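Local coordinates for protein glucosidase 2 subunit beta (Schizosaccharomyces pombe, PDB 4XQM) that recognises the mannose-bearing arms of high-mannose N-glycans through its MRH lectin domain and helps glucosidase 2 trim glucose from immature glycoproteins in the endoplasmic reticulum, at residues A[31-36]-A[56-61]; A[50-55]-A[78-83]; A[20-25]-A[42-47]. All blocks are in the same frame, centred on the assembly; numbering follows the deposited sequence.

Contact 1 (A[31-36]-A[56-61]); sequences ILLGNF and PHRSAI. With MAN (alpha-D-mannopyranose), chain B.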
loop_
_atom_site.group_PDB
_atom_site.type_symbol
_atom_site.label_atom_id
_atom_site.label_comp_id
_atom_site.label_asym_id
_atom_site.label_seq_id
_atom_site.Cartn_x
_atom_site.Cartn_y
_atom_site.Cartn_z
ATOM N N ILE A 31 -7.220 -9.949 3.098
ATOM C CA ILE A 31 -7.938 -8.801 3.633
ATOM C C ILE A 31 -7.672 -7.531 2.815
ATOM O O ILE A 31 -6.513 -7.185 2.562
ATOM C CB ILE A 31 -7.553 -8.559 5.109
ATOM C CG1 ILE A 31 -7.800 -9.821 5.943
ATOM C CG2 ILE A 31 -8.332 -7.374 5.673
ATOM C CD1 ILE A 31 -7.313 -9.700 7.389
ATOM N N LEU A 32 -8.736 -6.838 2.395
ATOM C CA LEU A 32 -8.576 -5.565 1.694
ATOM C C LEU A 32 -8.168 -4.466 2.673
ATOM O O LEU A 32 -8.899 -4.174 3.629
ATOM C CB LEU A 32 -9.871 -5.147 0.984
ATOM C CG LEU A 32 -9.832 -3.768 0.302
ATOM C CD1 LEU A 32 -8.889 -3.782 -0.899
ATOM C CD2 LEU A 32 -11.229 -3.353 -0.140
ATOM N N LEU A 33 -7.006 -3.857 2.432
ATOM C CA LEU A 33 -6.563 -2.718 3.237
ATOM C C LEU A 33 -7.116 -1.397 2.716
ATOM O O LEU A 33 -7.244 -0.433 3.463
ATOM C CB LEU A 33 -5.036 -2.663 3.289
ATOM C CG LEU A 33 -4.400 -3.261 4.544
ATOM C CD1 LEU A 33 -5.114 -4.529 5.019
ATOM C CD2 LEU A 33 -2.902 -3.477 4.385
ATOM N N GLY A 34 -7.433 -1.342 1.430
ATOM C CA GLY A 34 -7.986 -0.135 0.857
ATOM C C GLY A 34 -7.931 -0.122 -0.654
ATOM O O GLY A 34 -7.118 -0.828 -1.257
ATOM N N ASN A 35 -8.800 0.690 -1.247
ATOM C CA ASN A 35 -8.816 0.935 -2.677
ATOM C C ASN A 35 -8.218 2.299 -2.943
ATOM O O ASN A 35 -8.363 3.212 -2.130
ATOM C CB ASN A 35 -10.257 0.873 -3.181
ATOM C CG ASN A 35 -11.015 -0.308 -2.605
ATOM O OD1 ASN A 35 -10.489 -1.421 -2.548
ATOM N ND2 ASN A 35 -12.248 -0.073 -2.160
ATOM N N PHE A 36 -7.548 2.460 -4.083
ATOM C CA PHE A 36 -6.881 3.720 -4.353
ATOM C C PHE A 36 -7.860 4.887 -4.413
ATOM O O PHE A 36 -8.825 4.851 -5.186
ATOM C CB PHE A 36 -6.094 3.673 -5.668
ATOM C CG PHE A 36 -5.482 5.002 -6.035
ATOM C CD1 PHE A 36 -4.360 5.472 -5.360
ATOM C CD2 PHE A 36 -6.042 5.805 -7.026
ATOM C CE1 PHE A 36 -3.796 6.701 -5.677
ATOM C CE2 PHE A 36 -5.478 7.032 -7.343
ATOM C CZ PHE A 36 -4.354 7.483 -6.664
ATOM N N PRO A 56 -11.118 0.992 13.027
ATOM C CA PRO A 56 -11.697 1.636 11.850
ATOM C C PRO A 56 -11.670 0.688 10.668
ATOM O O PRO A 56 -10.838 -0.220 10.661
ATOM C CB PRO A 56 -10.722 2.793 11.590
ATOM C CG PRO A 56 -9.382 2.253 12.055
ATOM C CD PRO A 56 -9.741 1.448 13.295
ATOM N N HIS A 57 -12.556 0.874 9.695
ATOM C CA HIS A 57 -12.354 0.198 8.418
ATOM C C HIS A 57 -10.937 0.515 7.936
ATOM O O HIS A 57 -10.450 1.637 8.104
ATOM C CB HIS A 57 -13.404 0.628 7.386
ATOM C CG HIS A 57 -14.717 -0.082 7.538
ATOM N ND1 HIS A 57 -15.455 -0.040 8.698
ATOM C CD2 HIS A 57 -15.414 -0.863 6.679
ATOM C CE1 HIS A 57 -16.562 -0.751 8.550
ATOM N NE2 HIS A 57 -16.551 -1.268 7.319
ATOM N N ARG A 58 -10.272 -0.480 7.354
ATOM C CA ARG A 58 -8.841 -0.361 7.089
ATOM C C ARG A 58 -8.523 0.697 6.033
ATOM O O ARG A 58 -9.350 1.027 5.178
ATOM C CB ARG A 58 -8.239 -1.727 6.719
ATOM C CG ARG A 58 -8.222 -2.730 7.889
ATOM C CD ARG A 58 -7.776 -4.112 7.418
ATOM N NE ARG A 58 -7.692 -5.100 8.503
ATOM C CZ ARG A 58 -8.760 -5.699 9.010
ATOM N NH1 ARG A 58 -9.953 -5.381 8.541
ATOM N NH2 ARG A 58 -8.652 -6.597 9.982
ATOM N N SER A 59 -7.324 1.269 6.136
ATOM C CA SER A 59 -6.835 2.191 5.122
ATOM C C SER A 59 -5.321 2.095 5.137
ATOM O O SER A 59 -4.729 1.606 6.110
ATOM C CB SER A 59 -7.315 3.623 5.403
ATOM O OG SER A 59 -6.818 4.081 6.654
ATOM N N ALA A 60 -4.691 2.531 4.053
ATOM C CA ALA A 60 -3.244 2.438 3.941
ATOM C C ALA A 60 -2.722 3.674 3.245
ATOM O O ALA A 60 -3.254 4.094 2.217
ATOM C CB ALA A 60 -2.858 1.189 3.166
ATOM N N ILE A 61 -1.660 4.247 3.804
ATOM C CA ILE A 61 -1.003 5.387 3.186
ATOM C C ILE A 61 0.325 4.883 2.658
ATOM O O ILE A 61 1.195 4.457 3.434
ATOM C CB ILE A 61 -0.777 6.517 4.198
ATOM C CG1 ILE A 61 -2.126 6.970 4.751
ATOM C CG2 ILE A 61 -0.053 7.681 3.545
ATOM C CD1 ILE A 61 -2.033 8.095 5.754
HETATM C C1 MAN B . -5.515 -8.483 11.561
HETATM C C2 MAN B . -4.711 -7.661 10.740
HETATM C C3 MAN B . -4.087 -6.621 11.682
HETATM C C4 MAN B . -5.191 -5.931 12.537
HETATM C C5 MAN B . -5.980 -7.001 13.309
HETATM C C6 MAN B . -7.188 -6.450 14.030
HETATM O O1 MAN B . -4.482 -8.890 12.408
HETATM O O2 MAN B . -5.527 -7.031 9.822
HETATM O O3 MAN B . -3.318 -5.697 10.959
HETATM O O4 MAN B . -4.613 -5.063 13.471
HETATM O O5 MAN B . -6.484 -7.916 12.347
HETATM O O6 MAN B . -7.640 -7.457 14.942
#
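Leu33 and Arg58 bring their CA atoms to within 5.1 Å, yet no hydrogen bond joins segments 31-36 and 56-61; the carbonyls meet instead, with Leu33 O 3.1 Å from Arg58 O. Strand 43-48 lies between the two strands in the sheet order, so this is packing and not strand pairing. A classic beta bulge, in which Leu33 and Gly34 both face Val26, shapes the backbone here. At the backbone angles of Gly34 a side chain would press against the carbonyl oxygen of Leu33.

Arg58 carries most of the contact. Its chain runs extended from CG to NE (chi2 173°, chi3 178°), and two aliphatic side chains cross it obliquely. Leu33 CD1 touches Arg58 CD at 3.6 Å, while Ile31 CG2 lies 3.5 Å above one face of the Arg58 guanidinium, offset toward its rim. Further along the strand, Leu33 CB and Ala60 CB add a looser apolar touch at 4.4 Å.

The mannose comes to the guanidinium edge, where O2 lies near the plane. O2 accepts from Arg58 NE and from Arg58 NH2, both 3.2 Å away, and a weak bond of 3.5 Å links Arg58 NH2 to the ring oxygen O5. NH1 points at Ser51 O at a doubtfully short distance; NE also bonds Tyr83 OH, which helps fix the rotation of the flat group. With Gln28, Glu77 and Tyr83, which also hydrogen-bond the sugar, Arg58 makes up the Gln-Arg-Glu-Tyr set characteristic of the mannose site of MRH domains.

Contact 2 (A[50-55]-A[78-83]); sequences QSCWNG and AQKCEY. With MAN (alpha-D-mannopyranose), chain B.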
loop_
_atom_site.group_PDB
_atom_site.type_symbol
_atom_site.label_atom_id
_atom_site.label_comp_id
_atom_site.label_asym_id
_atom_site.label_seq_id
_atom_site.Cartn_x
_atom_site.Cartn_y
_atom_site.Cartn_z
ATOM N N GLN A 50 -11.470 -3.421 4.496
ATOM C CA GLN A 50 -12.334 -4.295 5.284
ATOM C C GLN A 50 -12.492 -3.805 6.723
ATOM O O GLN A 50 -11.585 -3.169 7.288
ATOM C CB GLN A 50 -11.773 -5.728 5.279
ATOM C CG GLN A 50 -12.608 -6.723 6.094
ATOM C CD GLN A 50 -12.044 -8.139 6.092
ATOM O OE1 GLN A 50 -11.702 -8.692 7.146
ATOM N NE2 GLN A 50 -11.972 -8.742 4.908
ATOM N N SER A 51 -13.658 -4.093 7.302
ATOM C CA SER A 51 -13.928 -3.798 8.703
ATOM C C SER A 51 -12.902 -4.466 9.624
ATOM O O SER A 51 -12.266 -5.467 9.265
ATOM C CB SER A 51 -15.348 -4.226 9.081
ATOM O OG SER A 51 -15.480 -5.636 9.030
ATOM N N CYS A 52 -12.738 -3.874 10.801
ATOM C CA CYS A 52 -11.690 -4.227 11.740
ATOM C C CYS A 52 -12.278 -4.305 13.144
ATOM O O CYS A 52 -12.877 -3.344 13.634
ATOM C CB CYS A 52 -10.611 -3.143 11.685
ATOM S SG CYS A 52 -9.229 -3.324 12.826
ATOM N N TRP A 53 -12.116 -5.457 13.786
ATOM C CA TRP A 53 -12.627 -5.647 15.141
ATOM C C TRP A 53 -12.092 -4.553 16.061
ATOM O O TRP A 53 -10.875 -4.430 16.237
ATOM C CB TRP A 53 -12.169 -7.002 15.668
ATOM C CG TRP A 53 -12.872 -7.477 16.902
ATOM C CD1 TRP A 53 -14.016 -6.978 17.452
ATOM C CD2 TRP A 53 -12.465 -8.563 17.739
ATOM N NE1 TRP A 53 -14.344 -7.693 18.590
ATOM C CE2 TRP A 53 -13.395 -8.675 18.783
ATOM C CE3 TRP A 53 -11.386 -9.461 17.695
ATOM C CZ2 TRP A 53 -13.305 -9.646 19.772
ATOM C CZ3 TRP A 53 -11.287 -10.423 18.677
ATOM C CH2 TRP A 53 -12.237 -10.509 19.706
ATOM N N ASN A 54 -13.008 -3.764 16.629
ATOM C CA ASN A 54 -12.661 -2.698 17.576
ATOM C C ASN A 54 -11.819 -1.584 16.960
ATOM O O ASN A 54 -11.155 -0.822 17.667
ATOM C CB ASN A 54 -11.986 -3.276 18.825
ATOM C CG ASN A 54 -12.965 -4.031 19.698
ATOM O OD1 ASN A 54 -14.122 -3.623 19.836
ATOM N ND2 ASN A 54 -12.512 -5.142 20.287
ATOM N N GLY A 55 -11.877 -1.475 15.638
ATOM C CA GLY A 55 -11.085 -0.469 14.949
ATOM C C GLY A 55 -11.819 0.144 13.785
ATOM O O GLY A 55 -13.001 -0.140 13.547
ATOM N N ALA A 78 0.922 1.628 13.396
ATOM C CA ALA A 78 1.020 2.350 14.659
ATOM C C ALA A 78 -0.348 2.475 15.341
ATOM O O ALA A 78 -0.463 2.297 16.558
ATOM C CB ALA A 78 1.637 3.717 14.434
ATOM N N GLN A 79 -1.380 2.777 14.558
ATOM C CA GLN A 79 -2.744 2.788 15.078
ATOM C C GLN A 79 -3.459 1.595 14.471
ATOM O O GLN A 79 -3.220 1.271 13.308
ATOM C CB GLN A 79 -3.473 4.082 14.695
ATOM C CG GLN A 79 -2.997 5.329 15.430
ATOM C CD GLN A 79 -1.598 5.764 15.024
ATOM O OE1 GLN A 79 -1.367 6.185 13.886
ATOM N NE2 GLN A 79 -0.655 5.663 15.957
ATOM N N LYS A 80 -4.325 0.945 15.248
ATOM C CA LYS A 80 -5.021 -0.257 14.784
ATOM C C LYS A 80 -5.720 -0.027 13.441
ATOM O O LYS A 80 -6.508 0.921 13.281
ATOM C CB LYS A 80 -6.038 -0.739 15.826
ATOM C CG LYS A 80 -6.769 -2.012 15.421
ATOM C CD LYS A 80 -7.919 -2.337 16.396
ATOM C CE LYS A 80 -7.403 -2.624 17.806
ATOM N NZ LYS A 80 -6.764 -3.977 17.934
ATOM N N CYS A 81 -5.371 -0.874 12.472
ATOM C CA CYS A 81 -5.979 -0.903 11.141
ATOM C C CYS A 81 -5.749 0.344 10.297
ATOM O O CYS A 81 -6.478 0.610 9.335
ATOM C CB CYS A 81 -7.456 -1.314 11.224
ATOM S SG CYS A 81 -7.589 -3.066 11.631
ATOM N N GLU A 82 -4.698 1.083 10.649
ATOM C CA GLU A 82 -4.199 2.173 9.825
ATOM C C GLU A 82 -2.764 1.792 9.454
ATOM O O GLU A 82 -1.900 1.698 10.328
ATOM C CB GLU A 82 -4.235 3.498 10.608
ATOM C CG GLU A 82 -5.612 3.880 11.174
ATOM C CD GLU A 82 -5.576 5.136 12.049
ATOM O OE1 GLU A 82 -4.688 5.996 11.840
ATOM O OE2 GLU A 82 -6.437 5.264 12.951
ATOM N N TYR A 83 -2.510 1.550 8.170
ATOM C CA TYR A 83 -1.227 1.015 7.752
ATOM C C TYR A 83 -0.401 2.079 7.034
ATOM O O TYR A 83 -0.901 2.758 6.136
ATOM C CB TYR A 83 -1.443 -0.187 6.834
ATOM C CG TYR A 83 -2.306 -1.256 7.471
ATOM C CD1 TYR A 83 -3.699 -1.166 7.436
ATOM C CD2 TYR A 83 -1.732 -2.332 8.130
ATOM C CE1 TYR A 83 -4.495 -2.136 8.036
ATOM C CE2 TYR A 83 -2.514 -3.311 8.736
ATOM C CZ TYR A 83 -3.896 -3.204 8.684
ATOM O OH TYR A 83 -4.687 -4.168 9.280
HETATM C C1 MAN B . -5.515 -8.483 11.561
HETATM C C2 MAN B . -4.711 -7.661 10.740
HETATM C C3 MAN B . -4.087 -6.621 11.682
HETATM C C4 MAN B . -5.191 -5.931 12.537
HETATM C C5 MAN B . -5.980 -7.001 13.309
HETATM C C6 MAN B . -7.188 -6.450 14.030
HETATM O O1 MAN B . -4.482 -8.890 12.408
HETATM O O2 MAN B . -5.527 -7.031 9.822
HETATM O O3 MAN B . -3.318 -5.697 10.959
HETATM O O4 MAN B . -4.613 -5.063 13.471
HETATM O O5 MAN B . -6.484 -7.916 12.347
HETATM O O6 MAN B . -7.640 -7.457 14.942
HETATM O O HOH W 1 -8.933 -6.109 16.994
#
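The disulfide between Cys52 and Cys81 lies against the bound mannose in the pocket of this MRH domain, joining the loop before strand 59-66 to the turn that leads into strand 82-89. The SG-SG bond is 2.0 Å long, and its positive chi3 of 74° makes it a right-handed disulfide. Cys52 SG is anti to its own backbone N (chi1 177°), whereas Cys81 SG stands beside its N. Both sulfurs touch the sugar, Cys81 SG lying 3.8 Å from mannose C4 and Cys52 SG 3.9 Å from C6.

Each cysteine belongs to a type II turn, Cys52 to Gly55 and Gln79 to Glu82. Lys80 lies across the first of these, its CD 3.6 Å from Trp53 O. Where they meet, Gly55 has no CB, and one there would clash with Lys80 CD and with Cys52 SG. The Lys80 chain then bends at chi3 and chi4, and its NZ donates to a water that in turn donates to Trp53 O and hydrogen-bonds mannose O6. Glu77 holds the backbone N of Cys81 and also binds the sugar. Mannose O3 lies in the plane of the Tyr83 ring, at its edge, and accepts a 2.7 Å hydrogen bond from Tyr83 OH.

Contact 3 (A[20-25]-A[42-47]); sequences VVFYEN and NVLKYE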
loop_
_atom_site.group_PDB
_atom_site.type_symbol
_atom_site.label_atom_id
_atom_site.label_comp_id
_atom_site.label_asym_id
_atom_site.label_seq_id
_atom_site.Cartn_x
_atom_site.Cartn_y
_atom_site.Cartn_z
ATOM N N VAL A 20 0.774 -4.649 -2.746
ATOM C CA VAL A 20 0.407 -3.310 -3.186
ATOM C C VAL A 20 0.280 -3.325 -4.697
ATOM O O VAL A 20 1.214 -3.727 -5.395
ATOM C CB VAL A 20 1.469 -2.253 -2.800
ATOM C CG1 VAL A 20 1.108 -0.885 -3.389
ATOM C CG2 VAL A 20 1.603 -2.165 -1.274
ATOM N N VAL A 21 -0.886 -2.918 -5.189
ATOM C CA VAL A 21 -1.081 -2.735 -6.620
ATOM C C VAL A 21 -1.319 -1.248 -6.891
ATOM O O VAL A 21 -2.321 -0.673 -6.447
ATOM C CB VAL A 21 -2.251 -3.568 -7.141
ATOM C CG1 VAL A 21 -2.284 -3.493 -8.660
ATOM C CG2 VAL A 21 -2.091 -5.004 -6.714
ATOM N N PHE A 22 -0.394 -0.618 -7.610
ATOM C CA PHE A 22 -0.487 0.834 -7.818
ATOM C C PHE A 22 -1.810 1.230 -8.483
ATOM O O PHE A 22 -2.205 0.645 -9.495
ATOM C CB PHE A 22 0.700 1.362 -8.639
ATOM C CG PHE A 22 2.034 1.293 -7.925
ATOM C CD1 PHE A 22 2.121 1.399 -6.538
ATOM C CD2 PHE A 22 3.209 1.143 -8.660
ATOM C CE1 PHE A 22 3.373 1.346 -5.894
ATOM C CE2 PHE A 22 4.447 1.086 -8.030
ATOM C CZ PHE A 22 4.533 1.186 -6.654
ATOM N N TYR A 23 -2.498 2.201 -7.874
ATOM C CA TYR A 23 -3.738 2.774 -8.405
ATOM C C TYR A 23 -4.905 1.793 -8.439
ATOM O O TYR A 23 -5.929 2.055 -9.077
ATOM C CB TYR A 23 -3.513 3.383 -9.795
ATOM C CG TYR A 23 -2.537 4.535 -9.809
ATOM C CD1 TYR A 23 -2.535 5.488 -8.796
ATOM C CD2 TYR A 23 -1.599 4.661 -10.823
ATOM C CE1 TYR A 23 -1.631 6.551 -8.814
ATOM C CE2 TYR A 23 -0.709 5.709 -10.851
ATOM C CZ TYR A 23 -0.719 6.649 -9.853
ATOM O OH TYR A 23 0.188 7.685 -9.890
ATOM N N GLU A 24 -4.763 0.678 -7.732
ATOM C CA GLU A 24 -5.858 -0.273 -7.613
ATOM C C GLU A 24 -6.165 -0.550 -6.138
ATOM O O GLU A 24 -7.049 0.090 -5.557
ATOM C CB GLU A 24 -5.569 -1.543 -8.436
ATOM C CG GLU A 24 -5.558 -1.208 -9.941
ATOM C CD GLU A 24 -5.325 -2.394 -10.861
ATOM O OE1 GLU A 24 -5.194 -3.544 -10.375
ATOM O OE2 GLU A 24 -5.276 -2.175 -12.100
ATOM N N ASN A 25 -5.440 -1.474 -5.526
ATOM C CA ASN A 25 -5.735 -1.819 -4.136
ATOM C C ASN A 25 -4.530 -2.333 -3.366
ATOM O O ASN A 25 -3.487 -2.630 -3.953
ATOM C CB ASN A 25 -6.879 -2.840 -4.076
ATOM C CG ASN A 25 -6.819 -3.834 -5.208
ATOM O OD1 ASN A 25 -5.737 -4.260 -5.619
ATOM N ND2 ASN A 25 -7.983 -4.202 -5.735
ATOM N N ASN A 42 4.390 11.956 -3.590
ATOM C CA ASN A 42 4.753 10.536 -3.617
ATOM C C ASN A 42 3.818 9.689 -2.773
ATOM O O ASN A 42 4.054 8.493 -2.589
ATOM C CB ASN A 42 6.163 10.347 -3.058
ATOM C CG ASN A 42 7.201 11.070 -3.868
ATOM O OD1 ASN A 42 7.040 11.234 -5.079
ATOM N ND2 ASN A 42 8.272 11.513 -3.213
ATOM N N VAL A 43 2.764 10.302 -2.252
ATOM C CA VAL A 43 1.931 9.619 -1.271
ATOM C C VAL A 43 0.592 9.174 -1.857
ATOM O O VAL A 43 -0.233 10.004 -2.261
ATOM C CB VAL A 43 1.723 10.517 -0.043
ATOM C CG1 VAL A 43 0.810 9.835 0.956
ATOM C CG2 VAL A 43 3.073 10.855 0.582
ATOM N N LEU A 44 0.379 7.860 -1.891
ATOM C CA LEU A 44 -0.858 7.286 -2.427
ATOM C C LEU A 44 -1.760 6.847 -1.276
ATOM O O LEU A 44 -1.358 6.009 -0.450
ATOM C CB LEU A 44 -0.557 6.083 -3.323
ATOM C CG LEU A 44 0.001 6.318 -4.732
ATOM C CD1 LEU A 44 1.438 6.852 -4.721
ATOM C CD2 LEU A 44 -0.107 5.032 -5.559
ATOM N N LYS A 45 -2.975 7.392 -1.221
ATOM C CA LYS A 45 -3.913 7.015 -0.173
ATOM C C LYS A 45 -4.874 5.951 -0.669
ATOM O O LYS A 45 -5.555 6.138 -1.686
ATOM C CB LYS A 45 -4.695 8.234 0.337
ATOM C CG LYS A 45 -3.815 9.266 1.025
ATOM C CD LYS A 45 -4.648 10.419 1.588
ATOM C CE LYS A 45 -3.778 11.405 2.351
ATOM N NZ LYS A 45 -4.600 12.224 3.282
ATOM N N TYR A 46 -4.933 4.843 0.065
ATOM C CA TYR A 46 -5.880 3.772 -0.206
ATOM C C TYR A 46 -6.891 3.753 0.945
ATOM O O TYR A 46 -6.506 3.806 2.114
ATOM C CB TYR A 46 -5.156 2.419 -0.291
ATOM C CG TYR A 46 -4.294 2.230 -1.521
ATOM C CD1 TYR A 46 -3.033 2.826 -1.620
ATOM C CD2 TYR A 46 -4.732 1.440 -2.578
ATOM C CE1 TYR A 46 -2.242 2.645 -2.756
ATOM C CE2 TYR A 46 -3.948 1.249 -3.708
ATOM C CZ TYR A 46 -2.710 1.851 -3.791
ATOM O OH TYR A 46 -1.950 1.651 -4.924
ATOM N N GLU A 47 -8.182 3.686 0.617
ATOM C CA GLU A 47 -9.237 3.876 1.620
ATOM C C GLU A 47 -10.330 2.806 1.549
ATOM O O GLU A 47 -10.392 2.028 0.590
ATOM C CB GLU A 47 -9.839 5.286 1.470
ATOM C CG GLU A 47 -8.815 6.385 1.622
ATOM C CD GLU A 47 -9.396 7.773 1.443
ATOM O OE1 GLU A 47 -10.606 7.889 1.143
ATOM O OE2 GLU A 47 -8.630 8.751 1.604
#
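Tyr46 reaches from strand 43-48 into the hairpin turn of 20-25, and its phenol ends among backbone atoms. Tyr46 OH donates to Val21 O over 2.8 Å, coming from above the carbonyl plane, 45° out of it. Glu24 N approaches Val21 O from the opposite face at 3.1 Å, so two donors grip this oxygen, one closing the type II turn from Val21 to Glu24 and the other coming from across the contact. With CG anti to the carbonyl carbon (chi1 -71°), the Tyr46 ring slides in beside the turn. Its CE2 lies 3.6 Å from Asn25 CA, and Glu24 C sits in the ring plane at its edge. The hydroxyl also lies near the plane of the Phe22 ring, at that ring's edge.

Leu44, two residues earlier on the same strand, uses a single branch. Its CD2 meets Tyr23 CE1 at 3.9 Å, the two side chains crossing at about a right angle, and it reaches Phe22 CD1 more loosely at 4.4 Å. Tyr23 leaves the backbone pointing away, but its ring turns back toward Leu44; Tyr23 OH bonds Gln39, and Phe36 meets the ring edge-to-face.

Tyr23 takes the left-handed backbone conformation (phi 66°) at the third position of the turn. Next in the chain, Glu24 and Asn25 both face Val21 in a classic beta bulge. The whole is a bulged beta hairpin whose connection packs against a strand across the core, as in the flattened beta barrel of MRH domains.

How the contacts relate
From the N terminus, contact 3 closes first, at 42-47, tying the turn between strands 16-21 and 25-28 to strand 43-48. Contact 1 closes at 56-61 and ties strand 31-40 to the start of strand 59-66, past the strand between them. Contact 2 closes last, at 78-83, tying the loop before strand 59-66 to the turn into strand 82-89. Contact 1 crosses both others, while contacts 3 and 2 follow in series with centres about 17 Å apart. Backbone pairing joins contact 1 to contact 3 through Asn35 N with Glu47 O, and to contact 2 through Leu32 O with Gln50 N. Contacts 1 and 2 share the mannose, whereas contact 3 lies deeper in the barrel.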